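Local coordinates for Non-structural protein NS1 (Murine minute virus, PDB 4R94) that nicks viral DNA at the replication origin through its N-terminal magnesium-dependent endonuclease domain and, as the full-length protein, also acts as an ATP-driven helicase, at residues A63-T66 with W67-E71; F88-D91 with S92-K95; N106-P109 with G110-N113; G204-I207 with A208-L212; N238-E242 with G243-L247. All blocks are in the same frame, centred on the assembly; numbering follows the deposited sequence.

Contact 1 (A63-T66 with W67-E71)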
loop_
_atom_site.group_PDB
_atom_site.type_symbol
_atom_site.label_atom_id
_atom_site.label_comp_id
_atom_site.label_asym_id
_atom_site.label_seq_id
_atom_site.Cartn_x
_atom_site.Cartn_y
_atom_site.Cartn_z
ATOM N N ALA A 63 -4.169 -10.449 -4.375
ATOM C CA ALA A 63 -2.780 -10.234 -3.949
ATOM C C ALA A 63 -1.930 -11.490 -4.150
ATOM O O ALA A 63 -0.786 -11.416 -4.604
ATOM C CB ALA A 63 -2.733 -9.796 -2.477
ATOM N N GLU A 64 -2.502 -12.638 -3.782
ATOM C CA GLU A 64 -1.846 -13.930 -3.953
ATOM C C GLU A 64 -1.474 -14.172 -5.400
ATOM O O GLU A 64 -0.351 -14.549 -5.701
ATOM C CB GLU A 64 -2.762 -15.063 -3.455
ATOM C CG GLU A 64 -2.970 -15.065 -1.953
ATOM C CD GLU A 64 -4.176 -15.902 -1.530
ATOM O OE1 GLU A 64 -4.953 -16.325 -2.410
ATOM O OE2 GLU A 64 -4.351 -16.100 -0.317
ATOM N N THR A 65 -2.420 -13.949 -6.301
ATOM C CA THR A 65 -2.170 -14.233 -7.711
ATOM C C THR A 65 -1.213 -13.210 -8.317
ATOM O O THR A 65 -0.415 -13.538 -9.169
ATOM C CB THR A 65 -3.495 -14.304 -8.488
ATOM O OG1 THR A 65 -4.203 -15.468 -8.035
ATOM C CG2 THR A 65 -3.263 -14.448 -9.985
ATOM N N THR A 66 -1.264 -11.976 -7.833
ATOM C CA THR A 66 -0.295 -10.972 -8.256
ATOM C C THR A 66 1.116 -11.392 -7.857
ATOM O O THR A 66 2.054 -11.288 -8.661
ATOM C CB THR A 66 -0.640 -9.595 -7.663
ATOM O OG1 THR A 66 -1.862 -9.130 -8.249
ATOM C CG2 THR A 66 0.466 -8.588 -7.943
ATOM N N TRP A 67 1.270 -11.876 -6.626
ATOM C CA TRP A 67 2.551 -12.416 -6.188
ATOM C C TRP A 67 2.978 -13.585 -7.068
ATOM O O TRP A 67 4.117 -13.650 -7.538
ATOM C CB TRP A 67 2.492 -12.857 -4.721
ATOM C CG TRP A 67 3.768 -13.514 -4.250
ATOM C CD1 TRP A 67 4.109 -14.832 -4.389
ATOM C CD2 TRP A 67 4.875 -12.884 -3.581
ATOM N NE1 TRP A 67 5.355 -15.060 -3.850
ATOM C CE2 TRP A 67 5.845 -13.883 -3.347
ATOM C CE3 TRP A 67 5.141 -11.573 -3.163
ATOM C CZ2 TRP A 67 7.057 -13.619 -2.704
ATOM C CZ3 TRP A 67 6.354 -11.310 -2.526
ATOM C CH2 TRP A 67 7.294 -12.329 -2.304
ATOM N N ASP A 68 2.051 -14.516 -7.290
ATOM C CA ASP A 68 2.365 -15.721 -8.054
ATOM C C ASP A 68 2.816 -15.408 -9.488
ATOM O O ASP A 68 3.749 -16.021 -10.004
ATOM C CB ASP A 68 1.147 -16.667 -8.084
ATOM C CG ASP A 68 0.830 -17.276 -6.729
ATOM O OD1 ASP A 68 1.723 -17.349 -5.852
ATOM O OD2 ASP A 68 -0.346 -17.678 -6.546
ATOM N N GLN A 69 2.155 -14.460 -10.134
ATOM C CA GLN A 69 2.431 -14.190 -11.533
ATOM C C GLN A 69 3.686 -13.323 -11.694
ATOM O O GLN A 69 4.311 -13.299 -12.758
ATOM C CB GLN A 69 1.220 -13.525 -12.201
ATOM C CG GLN A 69 -0.124 -14.275 -12.029
ATOM C CD GLN A 69 -0.062 -15.796 -12.283
ATOM O OE1 GLN A 69 0.323 -16.228 -13.382
ATOM N NE2 GLN A 69 -0.478 -16.617 -11.269
ATOM N N SER A 70 4.061 -12.611 -10.639
ATOM C CA SER A 70 5.219 -11.713 -10.725
ATOM C C SER A 70 6.476 -12.383 -10.187
ATOM O O SER A 70 7.566 -11.802 -10.198
ATOM C CB SER A 70 4.948 -10.409 -9.971
ATOM O OG SER A 70 4.802 -10.643 -8.593
ATOM N N GLU A 71 6.313 -13.610 -9.712
ATOM C CA GLU A 71 7.432 -14.383 -9.202
ATOM C C GLU A 71 8.346 -14.804 -10.338
ATOM O O GLU A 71 7.894 -15.367 -11.339
ATOM C CB GLU A 71 6.936 -15.611 -8.443
ATOM C CG GLU A 71 8.048 -16.398 -7.781
ATOM C CD GLU A 71 7.519 -17.348 -6.735
ATOM O OE1 GLU A 71 6.691 -18.218 -7.087
ATOM O OE2 GLU A 71 7.916 -17.212 -5.559
HETATM O O HOH W 1 -2.114 -17.692 -8.600
#
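Ser-70 and Thr-66 meet one turn apart near the C-terminal end of helix 54-70. The Ser-70 hydroxyl donates to the carbonyl of Thr-66, Ser-70 OG to Thr-66 O 2.8 Å. With chi1 at 65°, OG sits between its own backbone N and carbonyl carbon, within reach of the preceding turn. Ser-70 N adds a weak bond to Thr-66 O at 3.1 Å. Thr-65 and Gln-69 run side by side on another face of the helix. Their closest carbons are Thr-65 CG2 and Gln-69 CG, 3.7 Å apart. A water joins three polar ends here. It donates to Asp-68 OD2 at 2.7 Å, lies 3.1 Å from Thr-65 OG1, and takes a weak bond from Gln-69 NE2. The backbone bonds position these side chains: Trp-67 N donates to Ala-63 O at 2.9 Å, and Asp-68 N and Gln-69 N repeat the pattern. Thr-66 OG1 is hydrogen-bonded to Gly-62 O. Trp-67 is buried against Leu-229 of strand 227-232 and Phe-88 of helix 81-104, and makes a cation-pi contact with Lys-216. This is the i to i+4 pattern of an amphipathic alpha-helix, with a water-linked polar face and a buried face packed on the nickase fold.

Contact 2 (F88-D91 with S92-K95)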
loop_
_atom_site.group_PDB
_atom_site.type_symbol
_atom_site.label_atom_id
_atom_site.label_comp_id
_atom_site.label_asym_id
_atom_site.label_seq_id
_atom_site.Cartn_x
_atom_site.Cartn_y
_atom_site.Cartn_z
ATOM N N PHE A 88 -0.150 -10.176 1.985
ATOM C CA PHE A 88 -1.376 -10.398 1.210
ATOM C C PHE A 88 -2.602 -9.880 1.962
ATOM O O PHE A 88 -3.475 -9.220 1.386
ATOM C CB PHE A 88 -1.581 -11.882 0.889
ATOM C CG PHE A 88 -0.474 -12.484 0.082
ATOM C CD1 PHE A 88 0.358 -11.677 -0.689
ATOM C CD2 PHE A 88 -0.260 -13.852 0.100
ATOM C CE1 PHE A 88 1.384 -12.234 -1.430
ATOM C CE2 PHE A 88 0.765 -14.414 -0.643
ATOM C CZ PHE A 88 1.583 -13.608 -1.402
ATOM N N ILE A 89 -2.665 -10.194 3.252
ATOM C CA ILE A 89 -3.719 -9.665 4.096
ATOM C C ILE A 89 -3.686 -8.134 4.100
ATOM O O ILE A 89 -4.711 -7.512 3.916
ATOM C CB ILE A 89 -3.611 -10.209 5.525
ATOM C CG1 ILE A 89 -3.973 -11.707 5.512
ATOM C CG2 ILE A 89 -4.529 -9.427 6.469
ATOM C CD1 ILE A 89 -3.705 -12.426 6.818
ATOM N N PHE A 90 -2.521 -7.525 4.297
ATOM C CA PHE A 90 -2.487 -6.061 4.334
ATOM C C PHE A 90 -2.912 -5.458 2.993
ATOM O O PHE A 90 -3.561 -4.413 2.963
ATOM C CB PHE A 90 -1.100 -5.554 4.720
ATOM C CG PHE A 90 -0.793 -5.645 6.185
ATOM C CD1 PHE A 90 -1.801 -5.545 7.147
ATOM C CD2 PHE A 90 0.519 -5.812 6.609
ATOM C CE1 PHE A 90 -1.498 -5.620 8.513
ATOM C CE2 PHE A 90 0.820 -5.866 7.963
ATOM C CZ PHE A 90 -0.183 -5.778 8.913
ATOM N N ASP A 91 -2.571 -6.118 1.886
ATOM C CA ASP A 91 -2.987 -5.600 0.573
ATOM C C ASP A 91 -4.502 -5.528 0.517
ATOM O O ASP A 91 -5.067 -4.512 0.105
ATOM C CB ASP A 91 -2.446 -6.472 -0.564
ATOM C CG ASP A 91 -2.498 -5.771 -1.909
ATOM O OD1 ASP A 91 -1.856 -4.706 -2.047
ATOM O OD2 ASP A 91 -3.191 -6.287 -2.820
ATOM N N SER A 92 -5.165 -6.581 0.995
ATOM C CA SER A 92 -6.626 -6.567 1.005
ATOM C C SER A 92 -7.179 -5.483 1.931
ATOM O O SER A 92 -8.150 -4.826 1.574
ATOM C CB SER A 92 -7.209 -7.960 1.382
ATOM O OG SER A 92 -7.046 -8.291 2.756
ATOM N N LEU A 93 -6.574 -5.292 3.108
ATOM C CA LEU A 93 -7.064 -4.303 4.066
ATOM C C LEU A 93 -6.854 -2.859 3.599
ATOM O O LEU A 93 -7.742 -2.006 3.793
ATOM C CB LEU A 93 -6.398 -4.497 5.434
ATOM C CG LEU A 93 -6.713 -5.817 6.151
ATOM C CD1 LEU A 93 -5.952 -5.830 7.465
ATOM C CD2 LEU A 93 -8.222 -6.022 6.385
ATOM N N VAL A 94 -5.681 -2.582 3.033
ATOM C CA VAL A 94 -5.401 -1.269 2.472
ATOM C C VAL A 94 -6.441 -0.917 1.409
ATOM O O VAL A 94 -7.057 0.164 1.450
ATOM C CB VAL A 94 -3.989 -1.211 1.874
ATOM C CG1 VAL A 94 -3.796 0.091 1.089
ATOM C CG2 VAL A 94 -2.947 -1.303 3.004
ATOM N N LYS A 95 -6.663 -1.845 0.482
ATOM C CA LYS A 95 -7.613 -1.593 -0.589
ATOM C C LYS A 95 -9.036 -1.462 -0.068
ATOM O O LYS A 95 -9.782 -0.611 -0.557
ATOM C CB LYS A 95 -7.500 -2.680 -1.651
ATOM C CG LYS A 95 -6.191 -2.531 -2.403
ATOM C CD LYS A 95 -5.899 -3.654 -3.355
ATOM C CE LYS A 95 -4.582 -3.339 -4.078
ATOM N NZ LYS A 95 -4.199 -4.443 -5.002
#
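Asp-91 and Lys-95 form an i to i+4 salt bridge on a buried part of alpha-helix 81-104 of the nickase domain. Here the helix packs on strand 112-121, helix 142-160 and helix 54-70. The backbone bonds are regular: Ser-92 N to Phe-88 O, Leu-93 N to Ile-89 O, Val-94 N to Phe-90 O and Lys-95 N to Asp-91 O. Ile-89 O accepts a second hydrogen bond, from Ser-92 OG, at 2.7 Å. The apolar contacts lie on a different side from the salt bridge. Ile-89 and Leu-93 run alongside each other, with Ile-89 CG2 4.0 Å from Leu-93 CD1. The same Leu-93 CD1 meets the Phe-90 ring at its edge, 4.2 Å from Phe-90 CD1. Phe-90 also stacks on Trp-126. The charged pair has partners on the sheet: Asp-91 OD1 bonds to His-118 NE2, and Lys-95 NZ bonds to Ser-231 OG. The bridge thus belongs to a buried polar network that links helix and strands. The extended Lys-95 chain carries NZ back along the helix to Asp-91, whose CG is turned anti to the backbone N (chi1 -163°). Lys-95 NZ reaches Asp-91 OD2 at 3.0 Å, on the syn side and 21° out of the carboxylate plane.

Contact 3 (N106-P109 with G110-N113)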
loop_
_atom_site.group_PDB
_atom_site.type_symbol
_atom_site.label_atom_id
_atom_site.label_comp_id
_atom_site.label_asym_id
_atom_site.label_seq_id
_atom_site.Cartn_x
_atom_site.Cartn_y
_atom_site.Cartn_z
ATOM N N ASN A 106 -19.007 8.660 -3.112
ATOM C CA ASN A 106 -19.726 8.206 -4.307
ATOM C C ASN A 106 -18.856 8.255 -5.555
ATOM O O ASN A 106 -19.314 8.649 -6.636
ATOM C CB ASN A 106 -20.983 9.047 -4.526
ATOM C CG ASN A 106 -21.912 9.009 -3.341
ATOM O OD1 ASN A 106 -22.323 7.938 -2.896
ATOM N ND2 ASN A 106 -22.226 10.175 -2.799
ATOM N N ILE A 107 -17.586 7.886 -5.404
ATOM C CA ILE A 107 -16.672 7.860 -6.533
ATOM C C ILE A 107 -16.660 6.485 -7.188
ATOM O O ILE A 107 -16.396 5.465 -6.538
ATOM C CB ILE A 107 -15.238 8.260 -6.113
ATOM C CG1 ILE A 107 -15.230 9.691 -5.574
ATOM C CG2 ILE A 107 -14.320 8.188 -7.297
ATOM C CD1 ILE A 107 -13.894 10.122 -4.988
ATOM N N PHE A 108 -16.996 6.469 -8.475
ATOM C CA PHE A 108 -16.983 5.260 -9.295
ATOM C C PHE A 108 -15.536 4.799 -9.423
ATOM O O PHE A 108 -14.684 5.588 -9.820
ATOM C CB PHE A 108 -17.604 5.563 -10.663
ATOM C CG PHE A 108 -17.669 4.389 -11.597
ATOM C CD1 PHE A 108 -18.769 3.546 -11.589
ATOM C CD2 PHE A 108 -16.671 4.175 -12.533
ATOM C CE1 PHE A 108 -18.843 2.478 -12.463
ATOM C CE2 PHE A 108 -16.739 3.113 -13.413
ATOM C CZ PHE A 108 -17.822 2.265 -13.383
ATOM N N PRO A 109 -15.251 3.535 -9.068
ATOM C CA PRO A 109 -13.859 3.056 -8.994
ATOM C C PRO A 109 -13.089 3.242 -10.300
ATOM O O PRO A 109 -11.878 3.512 -10.292
ATOM C CB PRO A 109 -14.017 1.569 -8.661
ATOM C CG PRO A 109 -15.329 1.482 -7.972
ATOM C CD PRO A 109 -16.209 2.491 -8.656
ATOM N N GLY A 110 -13.796 3.127 -11.419
ATOM C CA GLY A 110 -13.195 3.373 -12.714
ATOM C C GLY A 110 -12.772 4.808 -12.989
ATOM O O GLY A 110 -12.049 5.061 -13.950
ATOM N N ASP A 111 -13.209 5.759 -12.166
ATOM C CA ASP A 111 -12.826 7.154 -12.353
ATOM C C ASP A 111 -11.613 7.508 -11.493
ATOM O O ASP A 111 -11.291 8.680 -11.319
ATOM C CB ASP A 111 -13.980 8.101 -12.009
ATOM C CG ASP A 111 -15.155 7.979 -12.970
ATOM O OD1 ASP A 111 -14.940 7.529 -14.120
ATOM O OD2 ASP A 111 -16.288 8.334 -12.568
ATOM N N VAL A 112 -10.969 6.485 -10.936
ATOM C CA VAL A 112 -9.857 6.678 -10.000
ATOM C C VAL A 112 -8.584 6.054 -10.528
ATOM O O VAL A 112 -8.610 4.920 -10.986
ATOM C CB VAL A 112 -10.161 6.023 -8.628
ATOM C CG1 VAL A 112 -9.102 6.411 -7.615
ATOM C CG2 VAL A 112 -11.517 6.430 -8.150
ATOM N N ASN A 113 -7.457 6.763 -10.438
ATOM C CA ASN A 113 -6.185 6.127 -10.721
ATOM C C ASN A 113 -5.513 5.810 -9.396
ATOM O O ASN A 113 -5.426 6.685 -8.525
ATOM C CB ASN A 113 -5.295 7.036 -11.571
ATOM C CG ASN A 113 -5.894 7.316 -12.935
ATOM O OD1 ASN A 113 -6.396 6.415 -13.601
ATOM N ND2 ASN A 113 -5.866 8.571 -13.342
HETATM O O HOH W 2 -16.981 8.998 -9.909
HETATM O O HOH W 3 -9.725 2.773 -12.296
#
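Phe-108 and Asp-111 close a tight turn in the connection from helix 81-104 to strand 112-121, at the edge of the nickase domain and away from its annotated sites. Asp-111 N donates to Phe-108 O at 2.8 Å. Val-112 N then donates to Pro-109 O at 3.2 Å, with an N-H...O angle of 144°. These are two overlapping i to i+3 bonds, a short 3-10 turn. In each, the donor lies above the carbonyl plane. The Phe-108 ring lies back along the turn, with Asp-111 N near its plane at the edge. Its CG is anti to the backbone N (chi1 -179°), which carries Phe-108 CD2 to 3.3 Å from Gly-110 N and Phe-108 CE2 to 3.6 Å from Gly-110 CA. The Asp-111 carboxylate reaches back to Phe-108, with Asp-111 OD2 3.6 Å from Phe-108 CB. A water completes this link: it donates to Asp-111 OD2 and accepts from Phe-108 N at 2.9 Å. Lys-135 makes a long, weak ion pair with the same carboxylate oxygen. Ile-107 and Val-112, both buried, cross at about a right angle. Ile-107 CG2 and Val-112 CG2 are 3.4 Å apart, tighter than usual van der Waals contact. Both side chains also touch Leu-102 of helix 81-104. The chemistry is therefore divided: the backbone bonds and the Asp-111 water link fix the turn's shape, while Ile-107 and Val-112 pack it on Leu-102.

Contact 4 (G204-I207 with A208-L212)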
loop_
_atom_site.group_PDB
_atom_site.type_symbol
_atom_site.label_atom_id
_atom_site.label_comp_id
_atom_site.label_asym_id
_atom_site.label_seq_id
_atom_site.Cartn_x
_atom_site.Cartn_y
_atom_site.Cartn_z
ATOM N N GLY A 204 2.182 8.940 -13.055
ATOM C CA GLY A 204 3.034 8.161 -13.937
ATOM C C GLY A 204 4.517 8.354 -13.657
ATOM O O GLY A 204 5.272 7.389 -13.615
ATOM N N ASN A 205 4.932 9.597 -13.440
ATOM C CA ASN A 205 6.349 9.850 -13.224
ATOM C C ASN A 205 6.881 9.207 -11.955
ATOM O O ASN A 205 7.949 8.608 -11.968
ATOM C CB ASN A 205 6.640 11.352 -13.200
ATOM C CG ASN A 205 6.477 11.994 -14.558
ATOM O OD1 ASN A 205 6.354 11.308 -15.583
ATOM N ND2 ASN A 205 6.464 13.325 -14.577
ATOM N N MET A 206 6.136 9.329 -10.860
ATOM C CA MET A 206 6.558 8.738 -9.598
ATOM C C MET A 206 6.652 7.212 -9.701
ATOM O O MET A 206 7.562 6.602 -9.149
ATOM C CB MET A 206 5.601 9.128 -8.460
ATOM C CG MET A 206 6.057 8.632 -7.097
ATOM S SD MET A 206 7.576 9.440 -6.541
ATOM C CE MET A 206 7.033 11.125 -6.695
ATOM N N ILE A 207 5.704 6.588 -10.400
ATOM C CA ILE A 207 5.769 5.144 -10.549
ATOM C C ILE A 207 6.994 4.731 -11.399
ATOM O O ILE A 207 7.806 3.912 -10.964
ATOM C CB ILE A 207 4.455 4.611 -11.149
ATOM C CG1 ILE A 207 3.314 4.929 -10.172
ATOM C CG2 ILE A 207 4.581 3.111 -11.447
ATOM C CD1 ILE A 207 1.913 4.681 -10.733
ATOM N N ALA A 208 7.160 5.341 -12.569
ATOM C CA ALA A 208 8.209 4.927 -13.495
ATOM C C ALA A 208 9.608 5.279 -12.996
ATOM O O ALA A 208 10.535 4.471 -13.087
ATOM C CB ALA A 208 7.977 5.560 -14.859
ATOM N N TYR A 209 9.755 6.487 -12.460
ATOM C CA TYR A 209 11.073 6.980 -12.076
ATOM C C TYR A 209 11.461 6.651 -10.641
ATOM O O TYR A 209 12.595 6.902 -10.232
ATOM C CB TYR A 209 11.140 8.494 -12.272
ATOM C CG TYR A 209 10.952 8.949 -13.695
ATOM C CD1 TYR A 209 11.600 8.297 -14.741
ATOM C CD2 TYR A 209 10.133 10.028 -13.996
ATOM C CE1 TYR A 209 11.428 8.711 -16.051
ATOM C CE2 TYR A 209 9.963 10.458 -15.302
ATOM C CZ TYR A 209 10.612 9.789 -16.326
ATOM O OH TYR A 209 10.445 10.210 -17.634
ATOM N N TYR A 210 10.533 6.109 -9.850
ATOM C CA TYR A 210 10.869 5.816 -8.465
ATOM C C TYR A 210 10.350 4.431 -8.008
ATOM O O TYR A 210 11.153 3.559 -7.675
ATOM C CB TYR A 210 10.346 6.931 -7.536
ATOM C CG TYR A 210 10.698 6.681 -6.097
ATOM C CD1 TYR A 210 12.021 6.748 -5.661
ATOM C CD2 TYR A 210 9.717 6.356 -5.172
ATOM C CE1 TYR A 210 12.355 6.492 -4.344
ATOM C CE2 TYR A 210 10.044 6.098 -3.847
ATOM C CZ TYR A 210 11.356 6.172 -3.441
ATOM O OH TYR A 210 11.662 5.908 -2.126
ATOM N N PHE A 211 9.040 4.198 -7.967
ATOM C CA PHE A 211 8.621 2.919 -7.378
ATOM C C PHE A 211 9.079 1.705 -8.186
ATOM O O PHE A 211 9.442 0.674 -7.613
ATOM C CB PHE A 211 7.098 2.881 -7.168
ATOM C CG PHE A 211 6.642 3.777 -6.057
ATOM C CD1 PHE A 211 7.067 3.544 -4.757
ATOM C CD2 PHE A 211 5.838 4.883 -6.319
ATOM C CE1 PHE A 211 6.671 4.381 -3.706
ATOM C CE2 PHE A 211 5.431 5.726 -5.288
ATOM C CZ PHE A 211 5.861 5.489 -3.982
ATOM N N LEU A 212 9.104 1.825 -9.508
ATOM C CA LEU A 212 9.566 0.724 -10.348
ATOM C C LEU A 212 11.098 0.542 -10.343
ATOM O O LEU A 212 11.618 -0.399 -10.946
ATOM C CB LEU A 212 9.064 0.912 -11.790
ATOM C CG LEU A 212 7.550 0.807 -12.001
ATOM C CD1 LEU A 212 7.182 0.760 -13.492
ATOM C CD2 LEU A 212 6.974 -0.406 -11.245
#
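Met-206 and Tyr-210 both place CG anti to the backbone N, with chi1 -175° and -179°, and their side chains run alongside each other in the same direction. The Met-206 chain then bends at chi2 and chi3, which brings Met-206 SD to 3.9 Å from Tyr-210 CB and 4.9 Å from the centre of the Tyr-210 ring. The sulfur also lies 5.2 Å from the centre of the Phe-211 ring. Both Met-aromatic contacts are oblique. Met-206 CG touches Phe-211 CE2 at 3.5 Å, and Tyr-210 CD2 sits over one face of the Phe-211 ring. On another side of the helix, Asn-205 and Tyr-209 lie side by side, and Asn-205 OD1 is hydrogen-bonded to the Tyr-252 hydroxyl. The backbone widens at the end of the helix. Phe-211 N bonds to Met-206 O at 3.1 Å, and Leu-212 N bonds to Ile-207 O at 2.9 Å. Both are i to i+5 bonds, while the i to i+4 bond from Tyr-210 N to Met-206 O is weak. Ile-207 CG2 packs on Leu-212 CG. Phe-211 reaches the metal-binding residues His-129 and Glu-119. Tyr-210 is the nuclease active-site residue, and its side chain lies about 5 Å from the magnesium ion. Tyr-210 opens the predicted RCR-3 motif, and a pi-type turn ends the helix that carries this catalytic tyrosine of a rolling-circle (HUH-type) nickase.

Contact 5 (N238-E242 with G243-L247); sequences NFLKE and GERHL
Glu-242 and His-246 are joined by a side-chain hydrogen bond across one turn of helix 242-252. Glu-242 CB lies beside Gly-243 N. Glu-242 CG, anti to the backbone N (chi1 -171°), comes to 3.3 Å from His-246 NE2. At the tip, Glu-242 OE2 accepts from His-246 NE2 at 2.7 Å through its anti lone pair. OE2 lies at the edge of the imidazole, in its plane, while the carboxylate is turned 77° from the ring. The other oxygen, OE1, accepts from Lys-216 N. Glu-242 O sits over one face of the same imidazole and accepts from His-246 N. The helix start is held separately. Lys-241 is the N-cap, and Lys-241 N donates to Glu-244 OE1 at 2.9 Å, nearly straight at 173°. A water links that oxygen to Phe-239 O. Arg-245 packs its CG on Leu-240 CB, and its NH2 and NH1 are hydrogen-bonded to Gln-117 OE1 and Ser-230 OG. The Glu-242 bond fixes a proton on His-246 NE2, and the nearby carboxylate could raise the ring's tendency to be charged.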
loop_
_atom_site.group_PDB
_atom_site.type_symbol
_atom_site.label_atom_id
_atom_site.label_comp_id
_atom_site.label_asym_id
_atom_site.label_seq_id
_atom_site.Cartn_x
_atom_site.Cartn_y
_atom_site.Cartn_z
ATOM N N ASN A 238 0.949 -5.082 -11.976
ATOM C CA ASN A 238 0.780 -6.185 -11.020
ATOM C C ASN A 238 1.662 -7.383 -11.300
ATOM O O ASN A 238 2.369 -7.861 -10.429
ATOM C CB ASN A 238 -0.667 -6.706 -11.011
ATOM C CG ASN A 238 -1.670 -5.676 -10.549
ATOM O OD1 ASN A 238 -1.666 -4.540 -11.000
ATOM N ND2 ASN A 238 -2.569 -6.089 -9.667
ATOM N N PHE A 239 1.594 -7.881 -12.529
ATOM C CA PHE A 239 2.206 -9.173 -12.815
ATOM C C PHE A 239 3.638 -9.057 -13.307
ATOM O O PHE A 239 4.263 -10.062 -13.633
ATOM C CB PHE A 239 1.371 -9.946 -13.850
ATOM C CG PHE A 239 -0.029 -10.294 -13.393
ATOM C CD1 PHE A 239 -0.415 -10.202 -12.060
ATOM C CD2 PHE A 239 -0.962 -10.735 -14.324
ATOM C CE1 PHE A 239 -1.715 -10.530 -11.667
ATOM C CE2 PHE A 239 -2.259 -11.067 -13.939
ATOM C CZ PHE A 239 -2.632 -10.966 -12.610
ATOM N N LEU A 240 4.174 -7.839 -13.350
ATOM C CA LEU A 240 5.532 -7.652 -13.861
ATOM C C LEU A 240 6.620 -8.163 -12.912
ATOM O O LEU A 240 6.612 -7.865 -11.716
ATOM C CB LEU A 240 5.789 -6.173 -14.161
ATOM C CG LEU A 240 4.850 -5.491 -15.156
ATOM C CD1 LEU A 240 5.315 -4.051 -15.416
ATOM C CD2 LEU A 240 4.800 -6.286 -16.457
ATOM N N LYS A 241 7.571 -8.913 -13.470
ATOM C CA LYS A 241 8.757 -9.346 -12.742
ATOM C C LYS A 241 9.710 -8.156 -12.608
ATOM O O LYS A 241 9.550 -7.175 -13.334
ATOM C CB LYS A 241 9.427 -10.510 -13.468
ATOM C CG LYS A 241 8.501 -11.718 -13.656
ATOM C CD LYS A 241 9.098 -12.766 -14.591
ATOM C CE LYS A 241 8.326 -14.079 -14.477
ATOM N NZ LYS A 241 6.856 -13.870 -14.575
ATOM N N GLU A 242 10.691 -8.235 -11.701
ATOM C CA GLU A 242 11.567 -7.078 -11.457
ATOM C C GLU A 242 12.242 -6.604 -12.739
ATOM O O GLU A 242 12.312 -5.409 -12.997
ATOM C CB GLU A 242 12.657 -7.357 -10.407
ATOM C CG GLU A 242 13.390 -6.044 -10.038
ATOM C CD GLU A 242 14.637 -6.173 -9.166
ATOM O OE1 GLU A 242 14.733 -7.098 -8.334
ATOM O OE2 GLU A 242 15.535 -5.303 -9.315
ATOM N N GLY A 243 12.723 -7.544 -13.544
ATOM C CA GLY A 243 13.385 -7.194 -14.789
ATOM C C GLY A 243 12.471 -6.437 -15.726
ATOM O O GLY A 243 12.894 -5.505 -16.397
ATOM N N GLU A 244 11.200 -6.823 -15.750
ATOM C CA GLU A 244 10.225 -6.192 -16.627
ATOM C C GLU A 244 9.885 -4.785 -16.141
ATOM O O GLU A 244 9.600 -3.893 -16.935
ATOM C CB GLU A 244 8.954 -7.051 -16.719
ATOM C CG GLU A 244 9.207 -8.418 -17.371
ATOM C CD GLU A 244 7.992 -9.336 -17.358
ATOM O OE1 GLU A 244 7.355 -9.494 -16.292
ATOM O OE2 GLU A 244 7.679 -9.914 -18.422
ATOM N N ARG A 245 9.888 -4.606 -14.825
ATOM C CA ARG A 245 9.614 -3.301 -14.243
ATOM C C ARG A 245 10.713 -2.308 -14.637
ATOM O O ARG A 245 10.435 -1.160 -14.981
ATOM C CB ARG A 245 9.497 -3.421 -12.718
ATOM C CG ARG A 245 8.221 -4.155 -12.255
ATOM C CD ARG A 245 8.375 -4.700 -10.838
ATOM N NE ARG A 245 8.681 -3.642 -9.875
ATOM C CZ ARG A 245 7.793 -3.092 -9.054
ATOM N NH1 ARG A 245 6.516 -3.487 -9.078
ATOM N NH2 ARG A 245 8.180 -2.131 -8.220
ATOM N N HIS A 246 11.962 -2.756 -14.594
ATOM C CA HIS A 246 13.072 -1.898 -15.013
ATOM C C HIS A 246 13.003 -1.598 -16.508
ATOM O O HIS A 246 13.321 -0.488 -16.934
ATOM C CB HIS A 246 14.407 -2.546 -14.647
ATOM C CG HIS A 246 14.607 -2.708 -13.173
ATOM N ND1 HIS A 246 14.252 -1.736 -12.268
ATOM C CD2 HIS A 246 15.095 -3.742 -12.447
ATOM C CE1 HIS A 246 14.529 -2.155 -11.043
ATOM N NE2 HIS A 246 15.041 -3.367 -11.127
ATOM N N LEU A 247 12.576 -2.570 -17.313
ATOM C CA LEU A 247 12.320 -2.287 -18.726
ATOM C C LEU A 247 11.244 -1.208 -18.914
ATOM O O LEU A 247 11.378 -0.340 -19.771
ATOM C CB LEU A 247 11.902 -3.550 -19.479
ATOM C CG LEU A 247 12.940 -4.610 -19.828
ATOM C CD1 LEU A 247 12.281 -5.672 -20.701
ATOM C CD2 LEU A 247 14.125 -3.989 -20.538
HETATM O O HOH W 4 5.343 -11.203 -15.995
HETATM O O HOH W 5 5.151 -5.709 -10.263
#

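Contact 4 holds the nuclease tyrosine and contact 5 lies beside it, with centres 12 Å apart. They touch where Phe-211 O lies 3.1 Å from Arg-245 NH2 and Leu-212 CD2 packs on Arg-245 CZ at 3.6 Å. The Arg-245 side chain is about 9 Å from that of Tyr-210 and about 11 Å from the magnesium ion. Contact 5 also meets contact 1, where Thr-66 CG2 is 3.2 Å from Asn-238 O. Contact 1 in turn packs on contact 2 through Trp-67 CB and Phe-88 CZ, 3.5 Å apart. Contact 2 is farther from the metal: the Val-94 side chain is about 13 Å away. Contact 3 touches none of the others; its nearest atoms are about 8 Å from contact 4.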